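Local coordinates for protein glutaredoxin (Grx-1) (Archaeoglobus fulgidus, PDB 3IC4) that probably acts as a glutaredoxin-type oxidoreductase of the thioredoxin superfamily, with a likely role in electron transfer, at residues L79-E83 with E84-E88. Residues are numbered along the deposited sequence; the frame is centred on the assembly and turned at random.
Sequences LGYNE and EKLKE
Asn82 caps the helix 83-91 by turning its side-chain oxygen onto the backbone of Lys85. With CG anti to the backbone N (chi1 179°) and beside its own carbonyl carbon, the amide is placed where OD1 reaches the N-H groups at the helix start. Followed outward, CB lies 3.7 Å from Lys85 CE, and CG also packs on that methylene, since the lysine chain bends at chi3 and crosses the asparagine at about a right angle. OD1 then accepts from Lys85 N at 2.7 Å; an N-H...O angle of 165° and a donor lying in the carbonyl plane mark this as a well-formed capping bond. OD1 also sits 3.2 Å from Glu84 N, but the angle there is too poor for a bond. ND2, the other branch, lies 3.9 Å from Glu84 OE1, too long for a hydrogen bond, the amide and carboxylate planes being nearly perpendicular. Replacing Asn82 with an alanine would probably leave Lys85 N without its side-chain acceptor and take away the amide against which Lys85 CE packs.

Main-chain i to i+4 bonds begin here: Leu86 N donates to Asn82 O and Lys87 N to Glu83 O, both at 2.9 Å. Lys87 CG lies beside Glu83 O, while Glu83 OE1 and Lys87 NZ, 4.4 Å apart, are too distant for a salt bridge. Leu86 CD1 meets Tyr81 CD1 at 3.9 Å, obliquely to the ring; Leu86 also packs on Phe31, Val71 and Val78, and Tyr81 on Arg27 and Thr28. The loop thus joins edge strand 76-79 to the C-terminal helix, a strand-to-helix connection of the thioredoxin fold, with asparagine as N-cap.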
ATOM      1  N   LEU A  79      -1.187  -8.317   3.618  1.00  2.00           N
ATOM      2  CA  LEU A  79      -0.239  -7.725   4.513  1.00  2.00           C
ATOM      3  C   LEU A  79       0.983  -8.620   4.413  1.00  2.00           C
ATOM      4  O   LEU A  79       0.908  -9.829   4.664  1.00  2.00           O
ATOM      5  CB  LEU A  79      -0.792  -7.693   5.947  1.00  2.00           C
ATOM      6  CG  LEU A  79       0.141  -7.454   7.136  1.00  2.00           C
ATOM      7  CD1 LEU A  79       0.760  -6.120   7.006  1.00  2.00           C
ATOM      8  CD2 LEU A  79      -0.633  -7.571   8.452  1.00  2.00           C
ATOM      9  N   GLY A  80       2.088  -7.997   4.007  1.00  2.00           N
ATOM     10  CA  GLY A  80       3.377  -8.653   3.818  1.00  2.00           C
ATOM     11  C   GLY A  80       3.670  -9.092   2.385  1.00  2.00           C
ATOM     12  O   GLY A  80       2.754  -9.202   1.557  1.00  2.00           O
ATOM     13  N   TYR A  81       4.945  -9.325   2.088  1.00  2.00           N
ATOM     14  CA  TYR A  81       5.331  -9.866   0.821  1.00  2.00           C
ATOM     15  C   TYR A  81       5.093 -11.361   0.747  1.00  2.00           C
ATOM     16  O   TYR A  81       5.773 -12.190   1.424  1.00  2.00           O
ATOM     17  CB  TYR A  81       6.802  -9.583   0.530  1.00  2.00           C
ATOM     18  CG  TYR A  81       7.258 -10.109  -0.799  1.00  2.00           C
ATOM     19  CD1 TYR A  81       6.806  -9.550  -1.976  1.00  2.00           C
ATOM     20  CD2 TYR A  81       8.157 -11.155  -0.899  1.00  2.00           C
ATOM     21  CE1 TYR A  81       7.203 -10.039  -3.178  1.00  2.00           C
ATOM     22  CE2 TYR A  81       8.611 -11.601  -2.119  1.00  2.26           C
ATOM     23  CZ  TYR A  81       8.129 -11.054  -3.244  1.00  2.40           C
ATOM     24  OH  TYR A  81       8.606 -11.498  -4.482  1.00  2.86           O
ATOM     25  N   ASN A  82       4.059 -11.743   0.052  1.00  2.95           N
ATOM     26  CA  ASN A  82       3.763 -13.151  -0.182  1.00  4.62           C
ATOM     27  C   ASN A  82       3.314 -13.236  -1.602  1.00  3.74           C
ATOM     28  O   ASN A  82       2.253 -12.710  -1.934  1.00  4.15           O
ATOM     29  CB  ASN A  82       2.624 -13.645   0.682  1.00  6.08           C
ATOM     30  CG  ASN A  82       2.276 -15.135   0.415  1.00  9.42           C
ATOM     31  OD1 ASN A  82       1.565 -15.472  -0.519  1.00 14.45           O
ATOM     32  ND2 ASN A  82       2.798 -16.014   1.261  1.00 18.32           N
ATOM     33  N   GLU A  83       4.092 -13.920  -2.425  1.00  3.96           N
ATOM     34  CA  GLU A  83       3.806 -13.864  -3.867  1.00  4.84           C
ATOM     35  C   GLU A  83       2.489 -14.517  -4.258  1.00  3.61           C
ATOM     36  O   GLU A  83       1.750 -14.021  -5.100  1.00  2.97           O
ATOM     37  CB  GLU A  83       4.910 -14.554  -4.602  1.00  4.86           C
ATOM     38  CG  GLU A  83       6.195 -13.801  -4.692  1.00 10.67           C
ATOM     39  CD  GLU A  83       7.087 -14.430  -5.754  1.00 14.56           C
ATOM     40  OE1 GLU A  83       7.101 -13.886  -6.897  1.00 20.27           O
ATOM     41  OE2 GLU A  83       7.715 -15.472  -5.441  1.00 16.13           O
ATOM     42  N   GLU A  84       2.212 -15.656  -3.656  1.00  4.64           N
ATOM     43  CA  GLU A  84       0.988 -16.380  -3.941  1.00  6.69           C
ATOM     44  C   GLU A  84      -0.233 -15.515  -3.592  1.00  4.66           C
ATOM     45  O   GLU A  84      -1.136 -15.370  -4.390  1.00  5.86           O
ATOM     46  CB  GLU A  84       0.979 -17.694  -3.133  1.00  8.73           C
ATOM     47  CG  GLU A  84       2.193 -18.676  -3.387  1.00 15.25           C
ATOM     48  CD  GLU A  84       3.667 -18.055  -3.261  1.00 21.97           C
ATOM     49  OE1 GLU A  84       4.039 -17.457  -2.182  1.00 21.65           O
ATOM     50  OE2 GLU A  84       4.453 -18.203  -4.266  1.00 27.09           O
ATOM     51  N   LYS A  85      -0.234 -14.918  -2.414  1.00  4.35           N
ATOM     52  CA  LYS A  85      -1.330 -14.071  -1.969  1.00  4.69           C
ATOM     53  C   LYS A  85      -1.457 -12.810  -2.811  1.00  2.72           C
ATOM     54  O   LYS A  85      -2.574 -12.398  -3.139  1.00  4.49           O
ATOM     55  CB  LYS A  85      -1.162 -13.697  -0.495  1.00  5.18           C
ATOM     56  CG  LYS A  85      -1.530 -14.848   0.478  1.00 10.63           C
ATOM     57  CD  LYS A  85      -1.770 -14.319   1.910  1.00 16.04           C
ATOM     58  CE  LYS A  85      -0.449 -14.116   2.659  1.00 19.82           C
ATOM     59  NZ  LYS A  85      -0.581 -14.068   4.227  1.00 23.10           N
ATOM     60  N   LEU A  86      -0.330 -12.220  -3.214  1.00  2.49           N
ATOM     61  CA  LEU A  86      -0.384 -11.054  -4.083  1.00  2.00           C
ATOM     62  C   LEU A  86      -0.943 -11.405  -5.476  1.00  2.00           C
ATOM     63  O   LEU A  86      -1.742 -10.678  -5.994  1.00  2.00           O
ATOM     64  CB  LEU A  86       1.005 -10.372  -4.179  1.00  2.00           C
ATOM     65  CG  LEU A  86       1.534  -9.676  -2.905  1.00  2.00           C
ATOM     66  CD1 LEU A  86       3.067  -9.339  -2.920  1.00  2.00           C
ATOM     67  CD2 LEU A  86       0.756  -8.411  -2.673  1.00  2.00           C
ATOM     68  N   LYS A  87      -0.527 -12.528  -6.067  1.00  2.52           N
ATOM     69  CA  LYS A  87      -1.057 -12.965  -7.368  1.00  3.32           C
ATOM     70  C   LYS A  87      -2.553 -13.200  -7.250  1.00  3.27           C
ATOM     71  O   LYS A  87      -3.296 -12.658  -8.017  1.00  4.18           O
ATOM     72  CB  LYS A  87      -0.372 -14.247  -7.843  1.00  3.24           C
ATOM     73  CG  LYS A  87       1.080 -14.036  -8.251  1.00  7.64           C
ATOM     74  CD  LYS A  87       1.819 -15.387  -8.441  1.00  9.99           C
ATOM     75  CE  LYS A  87       3.350 -15.162  -8.645  1.00 12.00           C
ATOM     76  NZ  LYS A  87       4.143 -16.322  -9.130  1.00 10.63           N
ATOM     77  N   GLU A  88      -3.001 -13.884  -6.197  1.00  5.07           N
ATOM     78  CA  GLU A  88      -4.437 -14.055  -5.971  1.00  6.30           C
ATOM     79  C   GLU A  88      -5.217 -12.707  -5.835  1.00  4.92           C
ATOM     80  O   GLU A  88      -6.302 -12.531  -6.409  1.00  5.48           O
ATOM     81  CB  GLU A  88      -4.645 -14.934  -4.739  1.00  6.64           C
ATOM     82  CG  GLU A  88      -6.090 -15.130  -4.397  1.00 12.02           C
ATOM     83  CD  GLU A  88      -6.950 -15.451  -5.608  1.00 19.80           C
ATOM     84  OE1 GLU A  88      -6.621 -16.455  -6.291  1.00 23.03           O
ATOM     85  OE2 GLU A  88      -7.958 -14.717  -5.866  1.00 23.46           O
TER